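Local coordinates for protein first ORF in transposon ISC1904 (Sulfolobus solfataricus, PDB 3ILX) that probably binds DNA and takes part in strand exchange during transposition, this piece being its resolvase-type domain, as in serine recombinases of the IS607 kind, at residues Lys4-Ala9 / Tyr34-Thr39; Lys25-Gln30 / Ile68-Asp73. One frame throughout, in Å; residues are numbered along the deposited sequence.

Contact 1 of 2, residues Lys4-Ala9 / Tyr34-Thr39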
# COMPACT_ATOMS: atom_id res chain seq x y z
N LYS A 4 -2.27 -25.09 1.22
CA LYS A 4 -3.70 -24.75 1.19
C LYS A 4 -4.14 -23.88 0.01
O LYS A 4 -3.45 -22.94 -0.39
CB LYS A 4 -4.10 -24.07 2.51
CG LYS A 4 -3.75 -24.85 3.82
CD LYS A 4 -4.70 -25.98 4.09
CE LYS A 4 -4.46 -26.60 5.48
NZ LYS A 4 -3.52 -27.80 5.47
N VAL A 5 -5.32 -24.19 -0.53
CA VAL A 5 -5.98 -23.36 -1.53
C VAL A 5 -7.08 -22.56 -0.87
O VAL A 5 -8.05 -23.11 -0.35
CB VAL A 5 -6.56 -24.18 -2.70
CG1 VAL A 5 -7.25 -23.25 -3.67
CG2 VAL A 5 -5.46 -24.90 -3.42
N ILE A 6 -6.93 -21.24 -0.94
CA ILE A 6 -7.75 -20.32 -0.15
C ILE A 6 -8.48 -19.29 -1.02
O ILE A 6 -7.86 -18.61 -1.87
CB ILE A 6 -6.86 -19.54 0.84
CG1 ILE A 6 -6.06 -20.50 1.74
CG2 ILE A 6 -7.70 -18.59 1.70
CD1 ILE A 6 -5.15 -19.74 2.78
N LEU A 7 -9.78 -19.16 -0.79
CA LEU A 7 -10.58 -18.10 -1.40
C LEU A 7 -10.62 -16.90 -0.46
O LEU A 7 -10.88 -17.04 0.74
CB LEU A 7 -11.98 -18.59 -1.71
CG LEU A 7 -12.06 -19.94 -2.41
CD1 LEU A 7 -13.49 -20.33 -2.65
CD2 LEU A 7 -11.29 -19.92 -3.72
N TYR A 8 -10.34 -15.72 -0.99
CA TYR A 8 -10.40 -14.54 -0.16
C TYR A 8 -11.48 -13.60 -0.70
O TYR A 8 -11.45 -13.22 -1.87
CB TYR A 8 -9.06 -13.82 -0.08
CG TYR A 8 -9.20 -12.61 0.83
CD1 TYR A 8 -9.09 -12.75 2.20
CD2 TYR A 8 -9.54 -11.35 0.32
CE1 TYR A 8 -9.26 -11.68 3.05
CE2 TYR A 8 -9.70 -10.25 1.18
CZ TYR A 8 -9.57 -10.42 2.53
OH TYR A 8 -9.72 -9.32 3.39
N ALA A 9 -12.43 -13.22 0.14
CA ALA A 9 -13.49 -12.34 -0.31
C ALA A 9 -13.64 -11.17 0.65
O ALA A 9 -13.46 -11.34 1.84
CB ALA A 9 -14.81 -13.09 -0.43
N TYR A 34 -11.25 -26.09 -2.97
CA TYR A 34 -10.58 -25.12 -2.10
C TYR A 34 -10.57 -25.69 -0.71
O TYR A 34 -11.41 -26.50 -0.36
CB TYR A 34 -11.28 -23.76 -2.15
CG TYR A 34 -12.75 -23.86 -1.92
CD1 TYR A 34 -13.31 -23.66 -0.65
CD2 TYR A 34 -13.60 -24.20 -2.98
CE1 TYR A 34 -14.69 -23.78 -0.45
CE2 TYR A 34 -14.95 -24.32 -2.79
CZ TYR A 34 -15.50 -24.12 -1.53
OH TYR A 34 -16.85 -24.26 -1.40
N ASP A 35 -9.60 -25.23 0.08
CA ASP A 35 -9.40 -25.70 1.45
C ASP A 35 -10.07 -24.79 2.48
O ASP A 35 -10.63 -25.26 3.45
CB ASP A 35 -7.90 -25.83 1.71
CG ASP A 35 -7.29 -26.93 0.87
OD1 ASP A 35 -7.71 -28.10 1.06
OD2 ASP A 35 -6.43 -26.63 0.01
N LEU A 36 -10.05 -23.49 2.24
CA LEU A 36 -10.58 -22.55 3.20
C LEU A 36 -11.12 -21.31 2.47
O LEU A 36 -10.66 -20.96 1.37
CB LEU A 36 -9.47 -22.20 4.20
CG LEU A 36 -9.62 -21.10 5.22
CD1 LEU A 36 -10.34 -21.61 6.45
CD2 LEU A 36 -8.22 -20.58 5.57
N VAL A 37 -12.13 -20.67 3.08
CA VAL A 37 -12.68 -19.39 2.66
C VAL A 37 -12.45 -18.40 3.80
O VAL A 37 -12.83 -18.67 4.95
CB VAL A 37 -14.18 -19.48 2.33
CG1 VAL A 37 -14.67 -18.13 1.83
CG2 VAL A 37 -14.44 -20.57 1.30
N ILE A 38 -11.77 -17.30 3.51
CA ILE A 38 -11.50 -16.28 4.51
C ILE A 38 -12.18 -15.03 4.00
O ILE A 38 -12.04 -14.69 2.80
CB ILE A 38 -9.98 -15.99 4.60
CG1 ILE A 38 -9.22 -17.14 5.27
CG2 ILE A 38 -9.71 -14.65 5.32
CD1 ILE A 38 -7.70 -16.96 5.21
N THR A 39 -12.95 -14.37 4.86
CA THR A 39 -13.67 -13.16 4.43
C THR A 39 -13.45 -12.00 5.40
O THR A 39 -13.07 -12.22 6.54
CB THR A 39 -15.19 -13.39 4.33
OG1 THR A 39 -15.73 -13.69 5.62
CG2 THR A 39 -15.52 -14.56 3.39

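Contact 2 of 2, residues Lys25-Gln30 / Ile68-Asp73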
# COMPACT_ATOMS: atom_id res chain seq x y z
N LYS A 25 -19.86 -17.12 -3.28
CA LYS A 25 -20.50 -18.08 -4.15
C LYS A 25 -19.92 -18.00 -5.54
O LYS A 25 -19.71 -19.03 -6.19
CB LYS A 25 -22.00 -17.80 -4.18
CG LYS A 25 -22.86 -18.93 -4.70
CD LYS A 25 -24.35 -18.69 -4.41
CE LYS A 25 -24.83 -17.38 -5.03
NZ LYS A 25 -25.22 -17.58 -6.47
N TYR A 26 -19.62 -16.79 -5.99
CA TYR A 26 -19.02 -16.64 -7.31
C TYR A 26 -17.65 -17.34 -7.36
O TYR A 26 -17.34 -18.07 -8.31
CB TYR A 26 -18.92 -15.18 -7.71
CG TYR A 26 -18.00 -14.95 -8.90
CD1 TYR A 26 -18.29 -15.49 -10.16
CD2 TYR A 26 -16.83 -14.22 -8.75
CE1 TYR A 26 -17.42 -15.29 -11.25
CE2 TYR A 26 -15.97 -14.00 -9.83
CZ TYR A 26 -16.27 -14.54 -11.06
OH TYR A 26 -15.39 -14.31 -12.10
N LEU A 27 -16.87 -17.12 -6.30
CA LEU A 27 -15.53 -17.69 -6.15
C LEU A 27 -15.59 -19.21 -6.18
O LEU A 27 -14.81 -19.86 -6.90
CB LEU A 27 -14.87 -17.22 -4.85
CG LEU A 27 -14.39 -15.76 -4.81
CD1 LEU A 27 -13.74 -15.47 -3.47
CD2 LEU A 27 -13.40 -15.45 -5.93
N GLU A 28 -16.52 -19.76 -5.42
CA GLU A 28 -16.69 -21.19 -5.33
C GLU A 28 -17.10 -21.83 -6.65
O GLU A 28 -16.66 -22.95 -6.95
CB GLU A 28 -17.63 -21.55 -4.17
CG GLU A 28 -16.98 -21.15 -2.84
CD GLU A 28 -17.87 -21.28 -1.62
OE1 GLU A 28 -19.10 -21.51 -1.78
OE2 GLU A 28 -17.34 -21.13 -0.49
N GLU A 29 -17.89 -21.13 -7.46
CA GLU A 29 -18.25 -21.65 -8.79
C GLU A 29 -17.06 -21.71 -9.74
O GLU A 29 -17.03 -22.55 -10.65
CB GLU A 29 -19.38 -20.84 -9.41
CG GLU A 29 -20.74 -21.39 -9.04
CD GLU A 29 -21.78 -20.31 -8.79
OE1 GLU A 29 -21.49 -19.11 -9.02
OE2 GLU A 29 -22.90 -20.68 -8.39
N GLN A 30 -16.09 -20.83 -9.53
CA GLN A 30 -14.90 -20.79 -10.37
C GLN A 30 -13.80 -21.75 -9.89
O GLN A 30 -13.13 -22.40 -10.71
CB GLN A 30 -14.37 -19.36 -10.51
CG GLN A 30 -15.45 -18.38 -11.00
CD GLN A 30 -15.96 -18.74 -12.37
OE1 GLN A 30 -17.06 -19.27 -12.51
NE2 GLN A 30 -15.13 -18.51 -13.38
N ILE A 68 -7.23 -17.30 -4.24
CA ILE A 68 -8.11 -16.86 -5.32
C ILE A 68 -9.02 -15.72 -4.82
O ILE A 68 -9.59 -15.79 -3.73
CB ILE A 68 -8.92 -18.01 -5.94
CG1 ILE A 68 -7.98 -19.12 -6.47
CG2 ILE A 68 -9.82 -17.49 -7.09
CD1 ILE A 68 -7.80 -20.25 -5.56
N THR A 69 -9.07 -14.64 -5.59
CA THR A 69 -9.88 -13.49 -5.23
C THR A 69 -10.54 -12.99 -6.51
O THR A 69 -10.10 -13.36 -7.63
CB THR A 69 -9.01 -12.45 -4.39
OG1 THR A 69 -9.87 -11.52 -3.73
CG2 THR A 69 -8.00 -11.75 -5.24
N ALA A 70 -11.64 -12.25 -6.37
CA ALA A 70 -12.41 -11.80 -7.55
C ALA A 70 -11.64 -10.83 -8.48
O ALA A 70 -11.72 -10.92 -9.72
CB ALA A 70 -13.75 -11.20 -7.11
N TYR A 71 -10.93 -9.89 -7.86
CA TYR A 71 -10.04 -8.96 -8.55
C TYR A 71 -9.04 -8.37 -7.54
O TYR A 71 -9.20 -8.54 -6.31
CB TYR A 71 -10.83 -7.88 -9.34
CG TYR A 71 -12.07 -7.38 -8.62
CD1 TYR A 71 -11.98 -6.30 -7.73
CD2 TYR A 71 -13.33 -7.97 -8.83
CE1 TYR A 71 -13.11 -5.81 -7.08
CE2 TYR A 71 -14.46 -7.50 -8.15
CZ TYR A 71 -14.33 -6.42 -7.26
OH TYR A 71 -15.41 -5.89 -6.57
N PRO A 72 -7.98 -7.69 -8.05
CA PRO A 72 -6.86 -7.35 -7.16
C PRO A 72 -7.25 -6.49 -5.93
O PRO A 72 -6.75 -6.76 -4.80
CB PRO A 72 -5.87 -6.62 -8.09
CG PRO A 72 -6.17 -7.24 -9.51
CD PRO A 72 -7.69 -7.38 -9.47
N ASP A 73 -8.14 -5.50 -6.11
CA ASP A 73 -8.49 -4.60 -4.97
C ASP A 73 -9.33 -5.27 -3.88
O ASP A 73 -9.50 -4.72 -2.78
CB ASP A 73 -9.06 -3.24 -5.41
CG ASP A 73 -10.57 -3.26 -5.58
OD1 ASP A 73 -11.17 -4.36 -5.64
OD2 ASP A 73 -11.17 -2.15 -5.68

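Contact 1 of 2, residues Lys4-Ala9 / Tyr34-Thr39
Val5 and Asp35 open this pairing with two kinds of grip. The carboxylate of Asp35 takes the backbone N-H of Val5 through the anti lone pair of OD2, at 2.7 Å between Val5 N and Asp35 OD2, and Val5 O in turn accepts from the backbone N of both Asp35 and Leu36. A short acidic side chain suits the loop just ahead of strand 36-39, since it can reach back to the neighbouring backbone. From there the ladder is regular: Leu7 N to Leu36 O, Ile38 N to Leu7 O (2.9 Å, nearly straight) and Ala9 N to Ile38 O.

The apolar contacts fall on two faces. Leu7 lays CD1 over one face of the Tyr34 ring, 3.8 Å from its centroid, a CH-pi contact; CG of Tyr34 sits between the backbone N and the carbonyl carbon (chi1 51°), which brings it to 3.7 Å from Leu7 CD1. Leu7 CD1 also meets Val37 CG2 at 4.1 Å. An alanine here removes CG and both methyls of Leu7, and would probably open a gap between the Tyr34 ring and Val37. On the other face, branched Ile38 sets its CG2 3.7 Å from Tyr8 CD1 and its own CD1 3.9 Å from Ile6 CG2, while Tyr8 OH is hydrogen-bonded to Asp40 OD2 and Arg49 NH2.

Two neighbouring parallel strands joined through helix 19-30 make the beta-alpha-beta unit that starts the resolvase domain's sheet.

Contact 2 of 2, residues Lys25-Gln30 / Ile68-Asp73
Leu27 reaches from its helix to the chain at the end of strand 64-69, and its two methyls divide the work. CD2 lies against the peptide that joins Thr69 to Ala70, 3.7 Å from Ala70 N and 3.8 Å from Thr69 C, and also approaches Ile68 CG2 at 4.3 Å. CD1 comes within 4.2 Å of Ile68 O. Leucine suits the place because its fork gives one methyl to the Thr69-Ala70 peptide and the Ile68 side chain, and the other to the Ile68 carbonyl. Beside it, the Tyr26 ring turns its edge to Ala70, with CE2 4.5 Å from Ala70 CB, a loose touch in which the small methyl lies near the ring plane.

This is helix-on-sheet packing of an alpha/beta domain: helix 19-30 lies against one face of the parallel sheet, and the contact is by van der Waals packing, the leucine methyls lying on backbone atoms as well as on side chains.

Further out, Leu27 and Ile68 both rest on Leu7 of strand 4-11, while Tyr26 also touches Leu97. The strand end is held from both sides, Ile68 pairing through its backbone with strand 4-11, and Thr69 with Val95 and Leu97. The CB of Thr69 points away from the helix; its OG1 hydrogen-bonds to Tyr8 O.

How the contacts relate
Strand 4-11 connects the two contacts, whose centres lie 10 Å apart: it pairs with strand 36-41 in contact 1 and with strand 64-69, the strand that enters contact 2, along its other edge. Probable hydrogen bonds join them directly, at 2.8 Å from Ile68 N to Ile6 O and again at 2.8 Å from Tyr8 N to Ile68 O. Packing adds to this, with Val5 CG1 3.6 Å from Ile68 CD1 and Val37 CG2 3.5 Å from Glu28 OE2. Helix 19-30, which supplies one half of contact 2, is also the connection between the two strands of contact 1, so one crossover serves both.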